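Local coordinates for transcriptional regulator (Vibrio vulnificus, PDB 4IVN), which represses the nan operon of sialic acid catabolism, probably by binding its regulatory DNA, and binds the pathway sugar N-acetylmannosamine 6-phosphate, at residues 6-14 against 70-78; 18-29 against 47-58. All coordinates share one frame; numbering follows the deposited sequence.

Starting at the N terminus, helix 7-13 is followed, after a short loop, by helix 20-36; the chain then runs through helices 41-48 and 52-61 to helix 67-78. Contact 1 (6-14 against 70-78) joins the first of these five helices to the last and so closes the large loop. Contact 2 (18-29 against 47-58) is nested within that loop, setting helix 20-36 against the end of helix 41-48, the turn after it and helix 52-61. Their centres are about 15 Å apart and they share one hydrophobic core: Leu11 of contact 1 packs on Ala26, Ile29 and Phe18 of contact 2, and Phe70 on Ile29. Together they hold the rpiR-family helix-turn-helix region as a single helical bundle.

Contact 1: residues 6-14 against 70-78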
loop_
_atom_site.group_PDB
_atom_site.type_symbol
_atom_site.label_atom_id
_atom_site.label_comp_id
_atom_site.label_asym_id
_atom_site.label_seq_id
_atom_site.Cartn_x
_atom_site.Cartn_y
_atom_site.Cartn_z
ATOM N N ASN A 6 26.259 -19.691 15.848
ATOM C CA ASN A 6 27.209 -18.701 16.471
ATOM C C ASN A 6 26.725 -17.892 17.693
ATOM O O ASN A 6 27.233 -18.120 18.808
ATOM C CB ASN A 6 27.840 -17.772 15.439
ATOM C CG ASN A 6 29.160 -17.224 15.922
ATOM O OD1 ASN A 6 30.198 -17.500 15.335
ATOM N ND2 ASN A 6 29.134 -16.487 17.032
ATOM N N LEU A 7 25.788 -16.947 17.500
ATOM C CA LEU A 7 24.875 -16.636 18.598
ATOM C C LEU A 7 24.261 -17.969 19.106
ATOM O O LEU A 7 24.117 -18.166 20.331
ATOM C CB LEU A 7 23.731 -15.681 18.214
ATOM C CG LEU A 7 22.643 -15.504 19.284
ATOM C CD1 LEU A 7 21.746 -14.324 18.961
ATOM C CD2 LEU A 7 21.766 -16.740 19.368
ATOM N N LEU A 8 23.892 -18.880 18.197
ATOM C CA LEU A 8 23.309 -20.149 18.671
ATOM C C LEU A 8 24.319 -21.063 19.384
ATOM O O LEU A 8 24.000 -21.686 20.421
ATOM C CB LEU A 8 22.549 -20.902 17.576
ATOM C CG LEU A 8 21.192 -20.289 17.192
ATOM C CD1 LEU A 8 20.668 -20.956 15.933
ATOM C CD2 LEU A 8 20.188 -20.401 18.332
ATOM N N VAL A 9 25.539 -21.117 18.853
ATOM C CA VAL A 9 26.628 -21.824 19.558
ATOM C C VAL A 9 26.914 -21.153 20.911
ATOM O O VAL A 9 27.099 -21.855 21.911
ATOM C CB VAL A 9 27.958 -21.924 18.739
ATOM C CG1 VAL A 9 29.080 -22.632 19.573
ATOM C CG2 VAL A 9 27.688 -22.579 17.380
ATOM N N ARG A 10 26.941 -19.811 20.950
ATOM C CA ARG A 10 27.275 -19.123 22.192
ATOM C C ARG A 10 26.217 -19.387 23.209
ATOM O O ARG A 10 26.558 -19.608 24.381
ATOM C CB ARG A 10 27.632 -17.649 22.015
ATOM C CG ARG A 10 28.972 -17.463 21.295
ATOM C CD ARG A 10 29.547 -16.059 21.434
ATOM N NE ARG A 10 28.526 -15.065 21.118
ATOM C CZ ARG A 10 27.640 -14.594 22.000
ATOM N NH1 ARG A 10 27.650 -15.003 23.267
ATOM N NH2 ARG A 10 26.731 -13.719 21.609
ATOM N N LEU A 11 24.956 -19.484 22.759
ATOM C CA LEU A 11 23.818 -19.726 23.678
ATOM C C LEU A 11 24.000 -21.083 24.352
ATOM O O LEU A 11 23.971 -21.205 25.590
ATOM C CB LEU A 11 22.462 -19.641 22.960
ATOM C CG LEU A 11 21.096 -19.514 23.693
ATOM C CD1 LEU A 11 21.053 -18.546 24.874
ATOM C CD2 LEU A 11 20.002 -19.141 22.692
ATOM N N ARG A 12 24.161 -22.094 23.522
ATOM C CA ARG A 12 24.500 -23.436 23.985
ATOM C C ARG A 12 25.615 -23.525 25.067
ATOM O O ARG A 12 25.395 -24.054 26.167
ATOM C CB ARG A 12 24.897 -24.282 22.777
ATOM C CG ARG A 12 23.748 -25.028 22.153
ATOM C CD ARG A 12 23.250 -26.101 23.109
ATOM N NE ARG A 12 24.265 -26.507 24.084
ATOM C CZ ARG A 12 24.135 -27.532 24.930
ATOM N NH1 ARG A 12 23.033 -28.277 24.923
ATOM N NH2 ARG A 12 25.114 -27.826 25.782
ATOM N N SER A 13 26.808 -23.035 24.732
ATOM C CA SER A 13 27.965 -23.259 25.579
ATOM C C SER A 13 27.959 -22.292 26.749
ATOM O O SER A 13 28.170 -22.709 27.877
ATOM C CB SER A 13 29.298 -23.250 24.796
ATOM O OG SER A 13 29.401 -22.161 23.896
ATOM N N ASN A 14 27.649 -21.021 26.512
ATOM C CA ASN A 14 27.721 -20.046 27.608
ATOM C C ASN A 14 26.502 -20.102 28.537
ATOM O O ASN A 14 26.284 -19.173 29.341
ATOM C CB ASN A 14 27.968 -18.586 27.132
ATOM C CG ASN A 14 28.860 -18.489 25.898
ATOM O OD1 ASN A 14 29.594 -19.424 25.531
ATOM N ND2 ASN A 14 28.783 -17.337 25.233
ATOM N N PHE A 70 19.311 -8.924 19.930
ATOM C CA PHE A 70 19.353 -10.418 19.964
ATOM C C PHE A 70 18.579 -11.074 18.823
ATOM O O PHE A 70 19.114 -11.959 18.118
ATOM C CB PHE A 70 18.822 -10.892 21.314
ATOM C CG PHE A 70 18.750 -12.388 21.433
ATOM C CD1 PHE A 70 17.676 -13.071 20.918
ATOM C CD2 PHE A 70 19.770 -13.095 22.105
ATOM C CE1 PHE A 70 17.618 -14.473 21.008
ATOM C CE2 PHE A 70 19.728 -14.481 22.214
ATOM C CZ PHE A 70 18.624 -15.164 21.676
ATOM N N ARG A 71 17.298 -10.662 18.622
ATOM C CA ARG A 71 16.466 -11.340 17.634
ATOM C C ARG A 71 17.060 -11.100 16.210
ATOM O O ARG A 71 17.074 -11.974 15.379
ATOM C CB ARG A 71 15.044 -10.822 17.705
ATOM C CG ARG A 71 14.040 -11.757 16.998
ATOM C CD ARG A 71 12.659 -11.102 17.100
ATOM N NE ARG A 71 12.569 -10.046 16.077
ATOM C CZ ARG A 71 11.456 -9.680 15.414
ATOM N NH1 ARG A 71 10.279 -10.237 15.680
ATOM N NH2 ARG A 71 11.514 -8.687 14.493
ATOM N N MET A 72 17.545 -9.882 15.956
ATOM C CA MET A 72 18.226 -9.586 14.673
ATOM C C MET A 72 19.460 -10.523 14.469
ATOM O O MET A 72 19.617 -11.147 13.387
ATOM C CB MET A 72 18.722 -8.120 14.725
ATOM C CG MET A 72 19.494 -7.620 13.487
ATOM S SD MET A 72 18.363 -7.216 12.078
ATOM C CE MET A 72 18.693 -8.712 11.153
ATOM N N ALA A 73 20.347 -10.603 15.486
ATOM C CA ALA A 73 21.503 -11.545 15.348
ATOM C C ALA A 73 21.006 -12.949 15.123
ATOM O O ALA A 73 21.618 -13.755 14.358
ATOM C CB ALA A 73 22.373 -11.525 16.590
ATOM N N LEU A 74 19.936 -13.288 15.826
ATOM C CA LEU A 74 19.400 -14.625 15.652
ATOM C C LEU A 74 19.076 -14.897 14.177
ATOM O O LEU A 74 19.483 -15.958 13.604
ATOM C CB LEU A 74 18.171 -14.835 16.547
ATOM C CG LEU A 74 17.460 -16.174 16.320
ATOM C CD1 LEU A 74 18.397 -17.374 16.682
ATOM C CD2 LEU A 74 16.209 -16.277 17.160
ATOM N N ALA A 75 18.344 -13.955 13.547
ATOM C CA ALA A 75 17.849 -14.185 12.172
ATOM C C ALA A 75 19.055 -14.269 11.219
ATOM O O ALA A 75 19.087 -15.076 10.301
ATOM C CB ALA A 75 16.823 -13.077 11.739
ATOM N N VAL A 76 20.064 -13.432 11.463
ATOM C CA VAL A 76 21.261 -13.417 10.630
ATOM C C VAL A 76 22.002 -14.739 10.820
ATOM O O VAL A 76 22.450 -15.324 9.819
ATOM C CB VAL A 76 22.175 -12.235 10.965
ATOM C CG1 VAL A 76 23.528 -12.334 10.225
ATOM C CG2 VAL A 76 21.478 -10.934 10.591
ATOM N N ASP A 77 22.052 -15.242 12.076
ATOM C CA ASP A 77 22.788 -16.469 12.415
ATOM C C ASP A 77 22.090 -17.670 11.723
ATOM O O ASP A 77 22.761 -18.530 11.085
ATOM C CB ASP A 77 22.882 -16.642 13.943
ATOM C CG ASP A 77 24.029 -17.557 14.392
ATOM O OD1 ASP A 77 25.117 -17.582 13.731
ATOM O OD2 ASP A 77 23.838 -18.248 15.445
ATOM N N LEU A 78 20.759 -17.706 11.771
ATOM C CA LEU A 78 19.991 -18.755 11.078
ATOM C C LEU A 78 20.188 -18.720 9.565
ATOM O O LEU A 78 20.182 -19.749 8.900
ATOM C CB LEU A 78 18.508 -18.627 11.424
ATOM C CG LEU A 78 18.115 -19.113 12.840
ATOM C CD1 LEU A 78 16.654 -18.845 13.121
ATOM C CD2 LEU A 78 18.405 -20.590 13.018
#
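Asp77 swings its carboxylate across to the start of helix 7-13 with CG trans to its own backbone N (chi1 -159°), and Leu7 reaches back with a similar first torsion (171°), carrying CD1 into helix 67-78. The carboxylate receives backbone N-H groups of the opening turn. Asn6 N donates to the syn lone pair of Asp77 OD2 at 2.8 Å and makes a weak bond to OD1, while Leu8 N meets the same Asp77 OD2 at 2.8 Å, nearly in line with its C-O bond and with an N-H...O angle of 167°. Two good bonds thus grip OD2, much as an N-cap residue would do from within the chain, and the helix start probably favours the ionised acid.

Next to the carboxylate, Leu7 is a knob in the hole formed by Phe70, Ala73, Leu74 and Asp77. Leu7 CD1 lies over a face of the Phe70 ring, 4.0 Å from the centroid, a CH-pi contact, and 3.7 Å from Ala73 CB. Leu8, next along the helix, packs CD2 on Leu74 CD1 at 3.9 Å and CD1 on Leu78 CD2 at 3.7 Å. Leu11 CD2 approaches the edge of the Phe70 ring. The contact joins the first and last helices of the rpiR-type helix-turn-helix region. Helix 20-36 packs on this core, with Ile29 against both Leu11 and Phe70, while Met72 and Val76 of helix 67-78 pack on the second subunit.

Contact 2: residues 18-29 against 47-58; sequences FSKKLRVVADYI and NTQTSEATVVRL
The guanidinium of Arg57 has Leu22 CD1 over the centre of one face, 4.2 Å above the plane, and its NH1 donates to a water also bonded to Ser19 OG, the N-cap of helix 20-36. The Tyr28 ring meets Thr48 CG2 and Asn47 CB obliquely, and the Phe18 ring takes Leu58 CD1 in the same manner, with Phe18 CE2 3.4 Å from that methyl. Tyr28 OH is hydrogen-bonded to Gln39.

Leu58 is the central knob, set among Leu22, Val25, Ala26 and Ile29. With CG trans to the backbone N (chi1 175°), Leu58 drives CD2 to 3.3 Å from Val25 CG1, a tight fit. Leu22 CD1 is also close to Thr54 CG2, at 3.5 Å. At the rim the bent Lys21 chain brings NZ to Thr54 OG1 in a weak bond, and a water links NZ to Gln49 O.

A Schellman motif at Gln49 ends helix 41-48. Thr50 OG1 donates to Thr48 OG1 at 2.9 Å, and Thr48 OG1 also bonds to Leu44 O. Ser51 stands at the N-cap position of helix 52-61, probably the recognition helix; with helix 41-48 and the turn it forms the helix-turn-helix motif. Segment 20-29 crosses segment 52-58 at -76°, and helices 7-13 and 67-78 pack against Ile29.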
loop_
_atom_site.group_PDB
_atom_site.type_symbol
_atom_site.label_atom_id
_atom_site.label_comp_id
_atom_site.label_asym_id
_atom_site.label_seq_id
_atom_site.Cartn_x
_atom_site.Cartn_y
_atom_site.Cartn_z
ATOM N N PHE A 18 24.247 -19.676 33.416
ATOM C CA PHE A 18 22.886 -19.115 33.570
ATOM C C PHE A 18 22.097 -19.807 34.674
ATOM O O PHE A 18 22.176 -21.047 34.818
ATOM C CB PHE A 18 22.057 -19.235 32.276
ATOM C CG PHE A 18 22.597 -18.449 31.105
ATOM C CD1 PHE A 18 23.575 -17.451 31.271
ATOM C CD2 PHE A 18 22.095 -18.682 29.816
ATOM C CE1 PHE A 18 24.057 -16.726 30.181
ATOM C CE2 PHE A 18 22.576 -17.959 28.720
ATOM C CZ PHE A 18 23.550 -16.972 28.907
ATOM N N SER A 19 21.304 -18.993 35.388
ATOM C CA SER A 19 20.279 -19.432 36.348
ATOM C C SER A 19 19.178 -20.294 35.718
ATOM O O SER A 19 19.018 -20.289 34.505
ATOM C CB SER A 19 19.605 -18.211 36.994
ATOM O OG SER A 19 18.733 -17.557 36.057
ATOM N N LYS A 20 18.410 -21.009 36.548
ATOM C CA LYS A 20 17.283 -21.826 36.069
ATOM C C LYS A 20 16.301 -21.001 35.223
ATOM O O LYS A 20 15.857 -21.456 34.163
ATOM C CB LYS A 20 16.510 -22.539 37.207
ATOM C CG LYS A 20 15.382 -23.416 36.650
ATOM C CD LYS A 20 14.996 -24.615 37.498
ATOM C CE LYS A 20 13.570 -24.477 38.003
ATOM N NZ LYS A 20 13.088 -25.732 38.636
ATOM N N LYS A 21 15.942 -19.815 35.705
ATOM C CA LYS A 21 14.924 -19.044 35.042
ATOM C C LYS A 21 15.426 -18.681 33.617
ATOM O O LYS A 21 14.716 -18.889 32.600
ATOM C CB LYS A 21 14.558 -17.812 35.878
ATOM C CG LYS A 21 13.137 -17.283 35.641
ATOM C CD LYS A 21 12.560 -16.591 36.891
ATOM C CE LYS A 21 11.639 -15.390 36.582
ATOM N NZ LYS A 21 10.507 -15.494 35.600
ATOM N N LEU A 22 16.646 -18.155 33.545
ATOM C CA LEU A 22 17.304 -17.847 32.263
ATOM C C LEU A 22 17.454 -19.108 31.357
ATOM O O LEU A 22 17.298 -19.014 30.146
ATOM C CB LEU A 22 18.651 -17.128 32.484
ATOM C CG LEU A 22 18.828 -15.595 32.503
ATOM C CD1 LEU A 22 17.565 -14.764 32.585
ATOM C CD2 LEU A 22 19.734 -15.197 33.655
ATOM N N ARG A 23 17.707 -20.272 31.969
ATOM C CA ARG A 23 17.885 -21.572 31.262
ATOM C C ARG A 23 16.624 -21.968 30.542
ATOM O O ARG A 23 16.691 -22.542 29.448
ATOM C CB ARG A 23 18.264 -22.742 32.201
ATOM C CG ARG A 23 19.739 -22.822 32.582
ATOM C CD ARG A 23 20.132 -24.156 33.243
ATOM N NE ARG A 23 21.507 -24.512 32.866
ATOM C CZ ARG A 23 21.851 -25.340 31.869
ATOM N NH1 ARG A 23 20.934 -25.969 31.134
ATOM N NH2 ARG A 23 23.134 -25.553 31.609
ATOM N N VAL A 24 15.479 -21.669 31.165
ATOM C CA VAL A 24 14.195 -21.982 30.547
ATOM C C VAL A 24 14.101 -21.202 29.237
ATOM O O VAL A 24 13.715 -21.730 28.193
ATOM C CB VAL A 24 13.046 -21.599 31.493
ATOM C CG1 VAL A 24 11.735 -21.506 30.733
ATOM C CG2 VAL A 24 12.944 -22.650 32.636
ATOM N N VAL A 25 14.487 -19.932 29.293
ATOM C CA VAL A 25 14.381 -19.102 28.088
ATOM C C VAL A 25 15.463 -19.514 27.098
ATOM O O VAL A 25 15.196 -19.561 25.887
ATOM C CB VAL A 25 14.548 -17.594 28.404
ATOM C CG1 VAL A 25 14.396 -16.770 27.124
ATOM C CG2 VAL A 25 13.525 -17.113 29.446
ATOM N N ALA A 26 16.685 -19.813 27.598
ATOM C CA ALA A 26 17.746 -20.220 26.680
ATOM C C ALA A 26 17.272 -21.498 25.967
ATOM O O ALA A 26 17.357 -21.607 24.738
ATOM C CB ALA A 26 19.092 -20.388 27.414
ATOM N N ASP A 27 16.660 -22.407 26.713
ATOM C CA ASP A 27 16.225 -23.724 26.148
ATOM C C ASP A 27 15.109 -23.614 25.102
ATOM O O ASP A 27 15.141 -24.319 24.054
ATOM C CB ASP A 27 15.770 -24.695 27.233
ATOM C CG ASP A 27 16.918 -25.427 27.886
ATOM O OD1 ASP A 27 17.973 -25.583 27.244
ATOM O OD2 ASP A 27 16.777 -25.874 29.047
ATOM N N TYR A 28 14.117 -22.785 25.415
ATOM C CA TYR A 28 13.032 -22.506 24.475
ATOM C C TYR A 28 13.596 -21.927 23.173
ATOM O O TYR A 28 13.190 -22.334 22.091
ATOM C CB TYR A 28 11.950 -21.591 25.069
ATOM C CG TYR A 28 10.810 -21.288 24.123
ATOM C CD1 TYR A 28 9.604 -21.996 24.188
ATOM C CD2 TYR A 28 10.914 -20.252 23.153
ATOM C CE1 TYR A 28 8.549 -21.720 23.287
ATOM C CE2 TYR A 28 9.859 -19.973 22.279
ATOM C CZ TYR A 28 8.685 -20.710 22.354
ATOM O OH TYR A 28 7.669 -20.437 21.462
ATOM N N ILE A 29 14.542 -20.995 23.257
ATOM C CA ILE A 29 15.078 -20.417 22.054
ATOM C C ILE A 29 15.870 -21.439 21.233
ATOM O O ILE A 29 15.757 -21.465 19.993
ATOM C CB ILE A 29 15.974 -19.193 22.373
ATOM C CG1 ILE A 29 15.137 -18.102 23.061
ATOM C CG2 ILE A 29 16.483 -18.608 21.073
ATOM C CD1 ILE A 29 15.923 -16.957 23.717
ATOM N N ASN A 47 5.348 -17.385 25.968
ATOM C CA ASN A 47 5.610 -18.771 25.614
ATOM C C ASN A 47 6.544 -19.495 26.600
ATOM O O ASN A 47 6.554 -20.723 26.658
ATOM C CB ASN A 47 6.215 -18.831 24.232
ATOM C CG ASN A 47 5.275 -18.294 23.188
ATOM O OD1 ASN A 47 4.048 -18.320 23.379
ATOM N ND2 ASN A 47 5.829 -17.786 22.101
ATOM N N THR A 48 7.358 -18.730 27.323
ATOM C CA THR A 48 8.254 -19.333 28.281
ATOM C C THR A 48 7.727 -19.218 29.723
ATOM O O THR A 48 8.354 -19.755 30.651
ATOM C CB THR A 48 9.631 -18.658 28.250
ATOM O OG1 THR A 48 9.454 -17.261 28.497
ATOM C CG2 THR A 48 10.387 -18.968 26.914
ATOM N N GLN A 49 6.601 -18.524 29.893
ATOM C CA GLN A 49 6.063 -18.174 31.221
ATOM C C GLN A 49 7.116 -17.494 32.127
ATOM O O GLN A 49 7.318 -17.896 33.286
ATOM C CB GLN A 49 5.540 -19.428 31.933
ATOM C CG GLN A 49 4.213 -20.008 31.440
ATOM C CD GLN A 49 4.047 -21.442 31.938
ATOM O OE1 GLN A 49 4.683 -22.364 31.421
ATOM N NE2 GLN A 49 3.221 -21.635 32.967
ATOM N N THR A 50 7.795 -16.472 31.614
ATOM C CA THR A 50 8.784 -15.718 32.382
ATOM C C THR A 50 8.414 -14.257 32.156
ATOM O O THR A 50 7.619 -13.944 31.272
ATOM C CB THR A 50 10.256 -16.078 31.949
ATOM O OG1 THR A 50 10.536 -15.615 30.606
ATOM C CG2 THR A 50 10.490 -17.582 31.955
ATOM N N SER A 51 8.983 -13.334 32.896
ATOM C CA SER A 51 8.715 -11.923 32.613
ATOM C C SER A 51 9.487 -11.443 31.356
ATOM O O SER A 51 10.408 -12.098 30.868
ATOM C CB SER A 51 9.147 -11.118 33.791
ATOM O OG SER A 51 10.511 -11.379 33.943
ATOM N N GLU A 52 9.129 -10.275 30.851
ATOM C CA GLU A 52 9.945 -9.672 29.834
ATOM C C GLU A 52 11.288 -9.271 30.413
ATOM O O GLU A 52 12.281 -9.230 29.702
ATOM C CB GLU A 52 9.254 -8.454 29.251
ATOM C CG GLU A 52 7.897 -8.770 28.683
ATOM C CD GLU A 52 7.282 -7.577 27.956
ATOM O OE1 GLU A 52 7.971 -6.539 27.790
ATOM O OE2 GLU A 52 6.112 -7.704 27.530
ATOM N N ALA A 53 11.324 -8.964 31.691
ATOM C CA ALA A 53 12.648 -8.656 32.329
ATOM C C ALA A 53 13.656 -9.830 32.246
ATOM O O ALA A 53 14.879 -9.642 32.132
ATOM C CB ALA A 53 12.463 -8.261 33.784
ATOM N N THR A 54 13.123 -11.041 32.394
ATOM C CA THR A 54 13.948 -12.254 32.347
ATOM C C THR A 54 14.533 -12.401 30.922
ATOM O O THR A 54 15.734 -12.623 30.751
ATOM C CB THR A 54 13.162 -13.511 32.752
ATOM O OG1 THR A 54 12.605 -13.348 34.053
ATOM C CG2 THR A 54 14.099 -14.740 32.776
ATOM N N VAL A 55 13.682 -12.198 29.917
ATOM C CA VAL A 55 14.091 -12.354 28.520
ATOM C C VAL A 55 15.179 -11.325 28.228
ATOM O O VAL A 55 16.205 -11.664 27.637
ATOM C CB VAL A 55 12.861 -12.150 27.589
ATOM C CG1 VAL A 55 13.236 -12.216 26.118
ATOM C CG2 VAL A 55 11.783 -13.186 27.890
ATOM N N VAL A 56 14.947 -10.073 28.676
ATOM C CA VAL A 56 15.909 -9.002 28.467
ATOM C C VAL A 56 17.245 -9.354 29.131
ATOM O O VAL A 56 18.316 -9.196 28.513
ATOM C CB VAL A 56 15.404 -7.630 29.010
ATOM C CG1 VAL A 56 16.487 -6.602 28.883
ATOM C CG2 VAL A 56 14.162 -7.114 28.261
ATOM N N ARG A 57 17.187 -9.849 30.380
ATOM C CA ARG A 57 18.399 -10.189 31.086
ATOM C C ARG A 57 19.170 -11.263 30.344
ATOM O O ARG A 57 20.390 -11.153 30.197
ATOM C CB ARG A 57 18.130 -10.571 32.565
ATOM C CG ARG A 57 19.356 -10.450 33.461
ATOM C CD ARG A 57 19.052 -10.822 34.919
ATOM N NE ARG A 57 17.624 -11.108 35.092
ATOM C CZ ARG A 57 17.123 -12.125 35.792
ATOM N NH1 ARG A 57 17.939 -12.963 36.433
ATOM N NH2 ARG A 57 15.796 -12.294 35.850
ATOM N N LEU A 58 18.490 -12.285 29.831
ATOM C CA LEU A 58 19.174 -13.270 28.984
ATOM C C LEU A 58 19.890 -12.553 27.798
ATOM O O LEU A 58 21.111 -12.703 27.576
ATOM C CB LEU A 58 18.165 -14.339 28.497
ATOM C CG LEU A 58 18.685 -15.371 27.498
ATOM C CD1 LEU A 58 19.749 -16.214 28.154
ATOM C CD2 LEU A 58 17.631 -16.312 26.972
HETATM O O HOH W 1 17.590 -15.560 37.175
HETATM O O HOH W 2 8.742 -17.883 35.578
#